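Local coordinates for protein transcriptional regulator (Thermus thermophilus, PDB 2H0A) that probably controls transcription as a CcpA-type regulator, with a periplasmic binding protein-like region that would sense a small effector, at residues L171-F174 and L175-A178; Q242-L245 and E246-G250; V9-E12 and F13-R16. One frame throughout, in Å; residues are numbered along the deposited sequence.

Three local contacts show how chemistry follows the place of a helix end in an alpha/beta fold. Contacts 1 and 2 lie near the C-terminal ends of helices 164-175 and 233-248, at opposite sides of the chain's centre, with centres 50 Å apart. Contact 3 sits at the start of helix 12-25, about 10 Å from the chain's centre. In contacts 1 and 2 leucines and aromatics turn inward and most charged ends outward; contact 3 keeps its Glu-12/Arg-15 pair outside but buries the charged Arg-16. Contact 1 faces the second subunit, and contact 2 ends in a Schellman motif. Helix 233-248, which carries contact 2, also packs on Phe-13 and Arg-16 of contact 3.

Contact 1: residues L171-F174 and L175-A178; sequences LRHF and LEKA
Leu-171 and Leu-175 make a local, one-turn contact near the C-terminal end of helix 164-175, ahead of strand 182-185. Leu-171 CG lies 3.9 Å from Leu-175 CD1, and the two side chains pass at a slant on the inner face of the helix, where Val-195 and Leu-202 join them. Their backbones are tied by the bond from Leu-175 N to Leu-171 O (2.9 Å). The next bonds span only three residues: Glu-176 N reaches His-173 O at 3.3 Å and Lys-177 N reaches Phe-174 O at 2.9 Å. Both donors stand about 60° out of the carbonyl plane, whereas Leu-175 N is tilted by only 22°. On the outer side, the aliphatic CE of Lys-177 approaches the His-173 imidazole obliquely, and Tyr-158 meets the same ring. Glu-176 and Arg-172 pack on Arg-172 and Glu-176 of the second subunit, respectively; the two arginines come close there, and the acids probably temper their like charges. Phe-174 turns inward against Phe-117 and Val-184. The arrangement is that of an amphipathic helix of an alpha/beta fold whose C-terminal side passes through i to i+3 backbone bonds into the loop before the next strand.

Contact 2: residues Q242-L245 and E246-G250; sequences QLLL and ERMRG
A Schellman motif ends helix 233-248, and Leu-245 packs on Met-248 of the last turn and on Arg-249 just beyond it. Gly-250, with positive phi, is the C-prime residue: its N bonds back to Arg-247 O at 3.2 Å, while Tyr-251 N returns to Glu-246 O. Ahead of this reversal the ordinary helical ladder is intact, from Glu-246 N to Gln-242 O (2.9 Å, nearly straight at 172°) to Arg-249 N on Leu-245 O, where the angle at the hydrogen has fallen to 134°.

The side chains divide by face. Leu-243 and Leu-244 press on Val-82 of strand 81-84, anchoring the helix to the sheet. Met-248 spans both leucines of its own turn: its CG is 4.1 Å from Leu-244 CG, and the thioether bends at its last torsion (chi3 -57°) to lay CE 3.8 Å from Leu-245 CD2. Tyr-30 packs on Leu-245 and Met-248 as well.

Glu-246 crosses the Gln-242 side chain at about a right angle, and its OE1 forms a salt bridge with Arg-256 NH1. Arg-256 also bonds through NH2 to Leu-243 O, so one guanidinium ties together an acid and a backbone carbonyl on this turn. With an alanine at Glu-246, Arg-256 would probably lose its anionic mate here and be held to the helix less firmly. Arg-247 turns away to a salt bridge with Asp-92.

Arg-249 runs alongside Leu-245, pointing the same way, with its NH2 bonded to Gln-28. One face of its guanidinium is covered by Leu-245 CD2, which stands 4.3 Å above the plane, over its centre.

Contact 3: residues V9-E12 and F13-R16; sequences VATE and FYRR
Glu-12 lies alongside Arg-15, both pointing the same way, and its carboxylate overlaps the NE side of the guanidinium. The grip is side-on and two-pronged: Arg-15 NE reaches Glu-12 OE1 at 2.7 Å and Arg-15 NH2 reaches Glu-12 OE2 at 3.3 Å. It is not coplanar, since the two flat groups are turned 59° apart. OE1 is met on its syn side, whereas OE2 is approached from above the carboxylate plane. A bend in each chain makes this possible, at chi2 of Glu-12 (71°) and at chi3 of Arg-15. Arg-15 NH1 goes on to Glu-19, so the arginine bridges two acids along the helix surface.

The backbone beneath is the first turn of helix 12-25, with Thr-11 at the N-cap position. Thr-11 O takes two donors, Tyr-14 N at 3.1 Å from above its carbonyl plane and Arg-15 N at 3.2 Å within that plane. Arg-16 N then binds Glu-12 O almost straight, at 3.0 Å.

Across the Glu-12 side chain, at about a right angle, runs Arg-16, whose CD is 3.9 Å from Glu-12 CG. Its guanidinium is buried and well bonded: NH1 to Asp-216 O and His-218 ND1, NH2 to Glu-234 and Gln-231 O. The Phe-13 ring brings CD2 over one face of Tyr-14, offset toward the ring's rim, and Tyr-14 OH bonds to Ser-63. A strand, a loop and a helix N-terminus, with Arg-16 reaching toward the loop that follows strand 210-215, are consistent with the first beta-alpha unit of a periplasmic binding protein-like fold, beside the cleft between its lobes.

Contact 1: residues L171-F174 and L175-A178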
ATOM      1  N   LEU A 171     -10.260   4.653 -15.753  1.00 34.44           N
ATOM      2  CA  LEU A 171     -11.478   4.587 -16.551  1.00 38.03           C
ATOM      3  C   LEU A 171     -11.965   6.014 -16.831  1.00 40.61           C
ATOM      4  O   LEU A 171     -12.439   6.327 -17.923  1.00 39.99           O
ATOM      5  CB  LEU A 171     -12.564   3.805 -15.811  1.00 37.69           C
ATOM      6  CG  LEU A 171     -13.926   3.752 -16.513  1.00 38.67           C
ATOM      7  CD1 LEU A 171     -13.777   3.049 -17.853  1.00 36.66           C
ATOM      8  CD2 LEU A 171     -14.943   3.036 -15.640  1.00 38.14           C
ATOM      9  N   ARG A 172     -11.843   6.874 -15.828  1.00 44.09           N
ATOM     10  CA  ARG A 172     -12.254   8.263 -15.950  1.00 47.57           C
ATOM     11  C   ARG A 172     -11.419   8.925 -17.048  1.00 46.30           C
ATOM     12  O   ARG A 172     -11.916   9.757 -17.815  1.00 43.99           O
ATOM     13  CB  ARG A 172     -12.039   8.974 -14.611  1.00 52.25           C
ATOM     14  CG  ARG A 172     -13.291   9.552 -13.992  1.00 61.62           C
ATOM     15  CD  ARG A 172     -13.757  10.790 -14.744  1.00 71.78           C
ATOM     16  NE  ARG A 172     -14.829  11.490 -14.029  1.00 80.32           N
ATOM     17  CZ  ARG A 172     -15.409  12.611 -14.453  1.00 83.70           C
ATOM     18  NH1 ARG A 172     -15.028  13.174 -15.596  1.00 85.94           N
ATOM     19  NH2 ARG A 172     -16.369  13.173 -13.729  1.00 84.20           N
ATOM     20  N   HIS A 173     -10.144   8.539 -17.112  1.00 45.00           N
ATOM     21  CA  HIS A 173      -9.215   9.063 -18.103  1.00 44.53           C
ATOM     22  C   HIS A 173      -9.605   8.595 -19.504  1.00 43.75           C
ATOM     23  O   HIS A 173      -9.682   9.394 -20.442  1.00 43.95           O
ATOM     24  CB  HIS A 173      -7.796   8.589 -17.794  1.00 45.69           C
ATOM     25  CG  HIS A 173      -6.784   9.046 -18.791  1.00 47.89           C
ATOM     26  ND1 HIS A 173      -6.366  10.356 -18.878  1.00 50.23           N
ATOM     27  CD2 HIS A 173      -6.138   8.379 -19.776  1.00 49.83           C
ATOM     28  CE1 HIS A 173      -5.507  10.476 -19.873  1.00 50.36           C
ATOM     29  NE2 HIS A 173      -5.351   9.290 -20.434  1.00 51.34           N
ATOM     30  N   PHE A 174      -9.852   7.295 -19.638  1.00 40.23           N
ATOM     31  CA  PHE A 174     -10.237   6.721 -20.914  1.00 37.84           C
ATOM     32  C   PHE A 174     -11.571   7.272 -21.426  1.00 38.89           C
ATOM     33  O   PHE A 174     -11.763   7.443 -22.630  1.00 38.89           O
ATOM     34  CB  PHE A 174     -10.361   5.206 -20.799  1.00 36.16           C
ATOM     35  CG  PHE A 174      -9.146   4.524 -20.233  1.00 36.47           C
ATOM     36  CD1 PHE A 174      -7.865   4.902 -20.620  1.00 35.41           C
ATOM     37  CD2 PHE A 174      -9.290   3.424 -19.387  1.00 35.63           C
ATOM     38  CE1 PHE A 174      -6.748   4.189 -20.183  1.00 34.24           C
ATOM     39  CE2 PHE A 174      -8.183   2.707 -18.947  1.00 34.02           C
ATOM     40  CZ  PHE A 174      -6.911   3.086 -19.347  1.00 34.07           C
ATOM     41  N   LEU A 175     -12.497   7.544 -20.514  1.00 39.37           N
ATOM     42  CA  LEU A 175     -13.807   8.043 -20.899  1.00 40.19           C
ATOM     43  C   LEU A 175     -13.796   9.404 -21.564  1.00 41.42           C
ATOM     44  O   LEU A 175     -14.752   9.754 -22.254  1.00 41.97           O
ATOM     45  CB  LEU A 175     -14.747   8.060 -19.698  1.00 40.60           C
ATOM     46  CG  LEU A 175     -15.168   6.659 -19.239  1.00 43.90           C
ATOM     47  CD1 LEU A 175     -15.929   6.754 -17.931  1.00 43.12           C
ATOM     48  CD2 LEU A 175     -16.015   5.984 -20.318  1.00 43.14           C
ATOM     49  N   GLU A 176     -12.739  10.190 -21.367  1.00 42.41           N
ATOM     50  CA  GLU A 176     -12.699  11.487 -22.024  1.00 43.91           C
ATOM     51  C   GLU A 176     -12.050  11.352 -23.402  1.00 43.64           C
ATOM     52  O   GLU A 176     -12.041  12.290 -24.204  1.00 42.35           O
ATOM     53  CB  GLU A 176     -11.997  12.542 -21.150  1.00 44.72           C
ATOM     54  CG  GLU A 176     -10.852  12.059 -20.289  1.00 48.82           C
ATOM     55  CD  GLU A 176     -10.371  13.123 -19.290  1.00 51.48           C
ATOM     56  OE1 GLU A 176     -11.206  13.636 -18.507  1.00 48.57           O
ATOM     57  OE2 GLU A 176      -9.156  13.440 -19.283  1.00 53.11           O
ATOM     58  N   LYS A 177     -11.546  10.152 -23.676  1.00 43.33           N
ATOM     59  CA  LYS A 177     -10.919   9.837 -24.957  1.00 42.91           C
ATOM     60  C   LYS A 177     -11.873   9.021 -25.841  1.00 42.33           C
ATOM     61  O   LYS A 177     -11.722   8.982 -27.062  1.00 41.55           O
ATOM     62  CB  LYS A 177      -9.627   9.033 -24.746  1.00 42.88           C
ATOM     63  CG  LYS A 177      -8.433   9.837 -24.264  1.00 45.01           C
ATOM     64  CD  LYS A 177      -7.195   8.945 -24.150  1.00 47.84           C
ATOM     65  CE  LYS A 177      -5.976   9.678 -23.566  1.00 49.86           C
ATOM     66  NZ  LYS A 177      -5.308  10.628 -24.509  1.00 51.93           N
ATOM     67  N   ALA A 178     -12.852   8.371 -25.218  1.00 41.34           N
ATOM     68  CA  ALA A 178     -13.796   7.551 -25.961  1.00 40.72           C
ATOM     69  C   ALA A 178     -15.084   7.269 -25.202  1.00 41.02           C
ATOM     70  O   ALA A 178     -15.123   7.260 -23.974  1.00 40.68           O
ATOM     71  CB  ALA A 178     -13.132   6.232 -26.351  1.00 39.45           C
TER

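Contact 2: residues Q242-L245 and E246-G250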
ATOM      1  N   GLN A 242       8.278 -27.551  -2.884  1.00 45.03           N
ATOM      2  CA  GLN A 242       8.769 -28.884  -3.230  1.00 43.24           C
ATOM      3  C   GLN A 242      10.231 -28.892  -3.643  1.00 41.25           C
ATOM      4  O   GLN A 242      10.999 -29.729  -3.182  1.00 40.31           O
ATOM      5  CB  GLN A 242       7.926 -29.495  -4.352  1.00 44.40           C
ATOM      6  CG  GLN A 242       8.413 -30.876  -4.809  1.00 47.13           C
ATOM      7  CD  GLN A 242       8.253 -31.975  -3.753  1.00 47.77           C
ATOM      8  OE1 GLN A 242       8.952 -32.993  -3.799  1.00 47.33           O
ATOM      9  NE2 GLN A 242       7.326 -31.783  -2.815  1.00 47.98           N
ATOM     10  N   LEU A 243      10.611 -27.968  -4.517  1.00 41.14           N
ATOM     11  CA  LEU A 243      11.993 -27.877  -4.975  1.00 42.00           C
ATOM     12  C   LEU A 243      12.892 -27.677  -3.776  1.00 42.01           C
ATOM     13  O   LEU A 243      13.933 -28.317  -3.661  1.00 42.12           O
ATOM     14  CB  LEU A 243      12.180 -26.699  -5.938  1.00 42.04           C
ATOM     15  CG  LEU A 243      11.547 -26.773  -7.331  1.00 41.88           C
ATOM     16  CD1 LEU A 243      11.574 -25.405  -7.970  1.00 43.14           C
ATOM     17  CD2 LEU A 243      12.292 -27.774  -8.187  1.00 41.47           C
ATOM     18  N   LEU A 244      12.474 -26.784  -2.882  1.00 43.00           N
ATOM     19  CA  LEU A 244      13.234 -26.478  -1.676  1.00 43.41           C
ATOM     20  C   LEU A 244      13.478 -27.739  -0.860  1.00 43.94           C
ATOM     21  O   LEU A 244      14.604 -27.994  -0.432  1.00 42.83           O
ATOM     22  CB  LEU A 244      12.483 -25.456  -0.825  1.00 43.34           C
ATOM     23  CG  LEU A 244      13.240 -24.928   0.392  1.00 42.30           C
ATOM     24  CD1 LEU A 244      14.464 -24.159  -0.061  1.00 40.34           C
ATOM     25  CD2 LEU A 244      12.328 -24.042   1.207  1.00 44.46           C
ATOM     26  N   LEU A 245      12.413 -28.510  -0.646  1.00 45.54           N
ATOM     27  CA  LEU A 245      12.474 -29.762   0.102  1.00 46.84           C
ATOM     28  C   LEU A 245      13.480 -30.696  -0.524  1.00 47.96           C
ATOM     29  O   LEU A 245      14.354 -31.241   0.156  1.00 47.90           O
ATOM     30  CB  LEU A 245      11.123 -30.465   0.094  1.00 48.99           C
ATOM     31  CG  LEU A 245      10.074 -30.088   1.135  1.00 52.85           C
ATOM     32  CD1 LEU A 245       8.834 -30.936   0.898  1.00 54.40           C
ATOM     33  CD2 LEU A 245      10.624 -30.325   2.542  1.00 53.72           C
ATOM     34  N   GLU A 246      13.336 -30.895  -1.830  1.00 48.33           N
ATOM     35  CA  GLU A 246      14.234 -31.774  -2.561  1.00 48.71           C
ATOM     36  C   GLU A 246      15.659 -31.359  -2.256  1.00 48.58           C
ATOM     37  O   GLU A 246      16.515 -32.191  -1.976  1.00 50.22           O
ATOM     38  CB  GLU A 246      13.952 -31.682  -4.061  1.00 48.10           C
ATOM     39  CG  GLU A 246      12.755 -32.509  -4.508  1.00 48.68           C
ATOM     40  CD  GLU A 246      12.131 -32.009  -5.801  1.00 49.83           C
ATOM     41  OE1 GLU A 246      12.814 -31.313  -6.579  1.00 49.72           O
ATOM     42  OE2 GLU A 246      10.947 -32.320  -6.043  1.00 49.93           O
ATOM     43  N   ARG A 247      15.900 -30.057  -2.284  1.00 48.08           N
ATOM     44  CA  ARG A 247      17.223 -29.535  -2.018  1.00 47.15           C
ATOM     45  C   ARG A 247      17.597 -29.684  -0.537  1.00 47.72           C
ATOM     46  O   ARG A 247      18.726 -30.055  -0.210  1.00 46.55           O
ATOM     47  CB  ARG A 247      17.286 -28.067  -2.440  1.00 45.52           C
ATOM     48  CG  ARG A 247      18.495 -27.741  -3.289  1.00 44.73           C
ATOM     49  CD  ARG A 247      18.205 -27.779  -4.783  1.00 42.56           C
ATOM     50  NE  ARG A 247      19.401 -28.158  -5.533  1.00 40.02           N
ATOM     51  CZ  ARG A 247      19.665 -27.794  -6.783  1.00 39.43           C
ATOM     52  NH1 ARG A 247      18.829 -27.028  -7.460  1.00 38.56           N
ATOM     53  NH2 ARG A 247      20.779 -28.204  -7.361  1.00 37.90           N
ATOM     54  N   MET A 248      16.653 -29.399   0.355  1.00 48.51           N
ATOM     55  CA  MET A 248      16.926 -29.517   1.783  1.00 49.44           C
ATOM     56  C   MET A 248      17.153 -30.973   2.153  1.00 51.83           C
ATOM     57  O   MET A 248      17.798 -31.275   3.155  1.00 53.62           O
ATOM     58  CB  MET A 248      15.775 -28.940   2.623  1.00 45.65           C
ATOM     59  CG  MET A 248      15.635 -27.415   2.552  1.00 42.23           C
ATOM     60  SD  MET A 248      14.554 -26.693   3.820  1.00 38.92           S
ATOM     61  CE  MET A 248      13.018 -27.561   3.543  1.00 36.40           C
ATOM     62  N   ARG A 249      16.627 -31.874   1.328  1.00 53.74           N
ATOM     63  CA  ARG A 249      16.765 -33.308   1.568  1.00 53.49           C
ATOM     64  C   ARG A 249      17.936 -33.932   0.823  1.00 54.17           C
ATOM     65  O   ARG A 249      17.926 -35.125   0.527  1.00 54.49           O
ATOM     66  CB  ARG A 249      15.465 -34.029   1.210  1.00 52.12           C
ATOM     67  CG  ARG A 249      14.376 -33.836   2.253  1.00 52.75           C
ATOM     68  CD  ARG A 249      13.006 -34.215   1.731  1.00 51.13           C
ATOM     69  NE  ARG A 249      12.055 -34.423   2.815  1.00 49.47           N
ATOM     70  CZ  ARG A 249      10.762 -34.659   2.632  1.00 49.45           C
ATOM     71  NH1 ARG A 249      10.267 -34.710   1.403  1.00 50.45           N
ATOM     72  NH2 ARG A 249       9.967 -34.865   3.673  1.00 48.75           N
ATOM     73  N   GLY A 250      18.939 -33.117   0.509  1.00 54.45           N
ATOM     74  CA  GLY A 250      20.126 -33.629  -0.149  1.00 54.44           C
ATOM     75  C   GLY A 250      20.250 -33.618  -1.657  1.00 55.02           C
ATOM     76  O   GLY A 250      21.289 -34.029  -2.172  1.00 55.75           O
TER

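Contact 3: residues V9-E12 and F13-R16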
ATOM      1  N   VAL A   9       5.179  -6.387  -0.001  1.00 77.64           N
ATOM      2  CA  VAL A   9       3.957  -5.567  -0.035  1.00 74.65           C
ATOM      3  C   VAL A   9       2.737  -6.021   0.763  1.00 72.25           C
ATOM      4  O   VAL A   9       1.961  -5.188   1.228  1.00 72.75           O
ATOM      5  CB  VAL A   9       3.498  -5.369  -1.502  1.00 75.38           C
ATOM      6  CG1 VAL A   9       2.480  -4.243  -1.600  1.00 75.50           C
ATOM      7  CG2 VAL A   9       4.699  -5.079  -2.374  1.00 76.07           C
ATOM      8  N   ALA A  10       2.558  -7.327   0.926  1.00 69.67           N
ATOM      9  CA  ALA A  10       1.397  -7.851   1.644  1.00 66.42           C
ATOM     10  C   ALA A  10       0.166  -7.629   0.765  1.00 64.13           C
ATOM     11  O   ALA A  10      -0.754  -6.898   1.123  1.00 61.59           O
ATOM     12  CB  ALA A  10       1.226  -7.152   2.988  1.00 67.11           C
ATOM     13  N   THR A  11       0.181  -8.268  -0.400  1.00 62.01           N
ATOM     14  CA  THR A  11      -0.903  -8.195  -1.372  1.00 58.99           C
ATOM     15  C   THR A  11      -1.541  -9.576  -1.442  1.00 55.62           C
ATOM     16  O   THR A  11      -1.023 -10.523  -0.856  1.00 55.65           O
ATOM     17  CB  THR A  11      -0.367  -7.827  -2.756  1.00 60.39           C
ATOM     18  OG1 THR A  11       0.748  -8.670  -3.072  1.00 61.31           O
ATOM     19  CG2 THR A  11       0.080  -6.379  -2.783  1.00 61.25           C
ATOM     20  N   GLU A  12      -2.658  -9.700  -2.149  1.00 50.94           N
ATOM     21  CA  GLU A  12      -3.327 -10.992  -2.255  1.00 48.25           C
ATOM     22  C   GLU A  12      -2.437 -12.015  -2.966  1.00 46.82           C
ATOM     23  O   GLU A  12      -2.570 -13.220  -2.761  1.00 45.17           O
ATOM     24  CB  GLU A  12      -4.652 -10.838  -3.005  1.00 48.72           C
ATOM     25  CG  GLU A  12      -5.348 -12.153  -3.318  1.00 51.53           C
ATOM     26  CD  GLU A  12      -5.918 -12.836  -2.088  1.00 54.08           C
ATOM     27  OE1 GLU A  12      -5.336 -12.681  -0.993  1.00 55.84           O
ATOM     28  OE2 GLU A  12      -6.943 -13.543  -2.219  1.00 54.67           O
ATOM     29  N   PHE A  13      -1.519 -11.520  -3.791  1.00 45.84           N
ATOM     30  CA  PHE A  13      -0.611 -12.372  -4.545  1.00 44.99           C
ATOM     31  C   PHE A  13       0.321 -13.123  -3.615  1.00 46.03           C
ATOM     32  O   PHE A  13       0.721 -14.257  -3.893  1.00 47.01           O
ATOM     33  CB  PHE A  13       0.210 -11.529  -5.521  1.00 43.35           C
ATOM     34  CG  PHE A  13       1.226 -12.316  -6.312  1.00 41.72           C
ATOM     35  CD1 PHE A  13       0.834 -13.124  -7.372  1.00 38.92           C
ATOM     36  CD2 PHE A  13       2.583 -12.237  -6.001  1.00 40.13           C
ATOM     37  CE1 PHE A  13       1.780 -13.836  -8.112  1.00 37.34           C
ATOM     38  CE2 PHE A  13       3.530 -12.947  -6.741  1.00 38.67           C
ATOM     39  CZ  PHE A  13       3.125 -13.746  -7.795  1.00 35.86           C
ATOM     40  N   TYR A  14       0.677 -12.489  -2.507  1.00 46.69           N
ATOM     41  CA  TYR A  14       1.566 -13.128  -1.561  1.00 47.69           C
ATOM     42  C   TYR A  14       0.782 -13.993  -0.601  1.00 47.55           C
ATOM     43  O   TYR A  14       1.308 -14.969  -0.075  1.00 48.84           O
ATOM     44  CB  TYR A  14       2.399 -12.071  -0.841  1.00 50.84           C
ATOM     45  CG  TYR A  14       3.287 -11.349  -1.819  1.00 56.88           C
ATOM     46  CD1 TYR A  14       4.408 -11.980  -2.363  1.00 58.99           C
ATOM     47  CD2 TYR A  14       2.924 -10.103  -2.323  1.00 60.10           C
ATOM     48  CE1 TYR A  14       5.134 -11.395  -3.394  1.00 62.29           C
ATOM     49  CE2 TYR A  14       3.640  -9.506  -3.356  1.00 63.85           C
ATOM     50  CZ  TYR A  14       4.743 -10.161  -3.892  1.00 64.89           C
ATOM     51  OH  TYR A  14       5.417  -9.593  -4.952  1.00 67.08           O
ATOM     52  N   ARG A  15      -0.484 -13.664  -0.379  1.00 46.60           N
ATOM     53  CA  ARG A  15      -1.267 -14.491   0.520  1.00 46.09           C
ATOM     54  C   ARG A  15      -1.404 -15.847  -0.154  1.00 45.95           C
ATOM     55  O   ARG A  15      -1.135 -16.880   0.457  1.00 46.54           O
ATOM     56  CB  ARG A  15      -2.661 -13.907   0.773  1.00 45.47           C
ATOM     57  CG  ARG A  15      -3.453 -14.714   1.797  1.00 45.69           C
ATOM     58  CD  ARG A  15      -4.941 -14.385   1.815  1.00 45.98           C
ATOM     59  NE  ARG A  15      -5.637 -14.856   0.620  1.00 48.24           N
ATOM     60  CZ  ARG A  15      -5.743 -16.134   0.266  1.00 49.58           C
ATOM     61  NH1 ARG A  15      -5.201 -17.087   1.012  1.00 50.12           N
ATOM     62  NH2 ARG A  15      -6.385 -16.460  -0.844  1.00 51.27           N
ATOM     63  N   ARG A  16      -1.807 -15.830  -1.423  1.00 45.12           N
ATOM     64  CA  ARG A  16      -1.988 -17.058  -2.198  1.00 43.93           C
ATOM     65  C   ARG A  16      -0.688 -17.825  -2.373  1.00 43.00           C
ATOM     66  O   ARG A  16      -0.687 -19.052  -2.390  1.00 43.18           O
ATOM     67  CB  ARG A  16      -2.553 -16.744  -3.581  1.00 41.98           C
ATOM     68  CG  ARG A  16      -3.874 -16.005  -3.571  1.00 42.81           C
ATOM     69  CD  ARG A  16      -4.209 -15.537  -4.975  1.00 43.14           C
ATOM     70  NE  ARG A  16      -4.346 -16.663  -5.893  1.00 44.24           N
ATOM     71  CZ  ARG A  16      -4.384 -16.557  -7.216  1.00 42.40           C
ATOM     72  NH1 ARG A  16      -4.297 -15.365  -7.793  1.00 40.33           N
ATOM     73  NH2 ARG A  16      -4.503 -17.646  -7.960  1.00 40.09           N
TER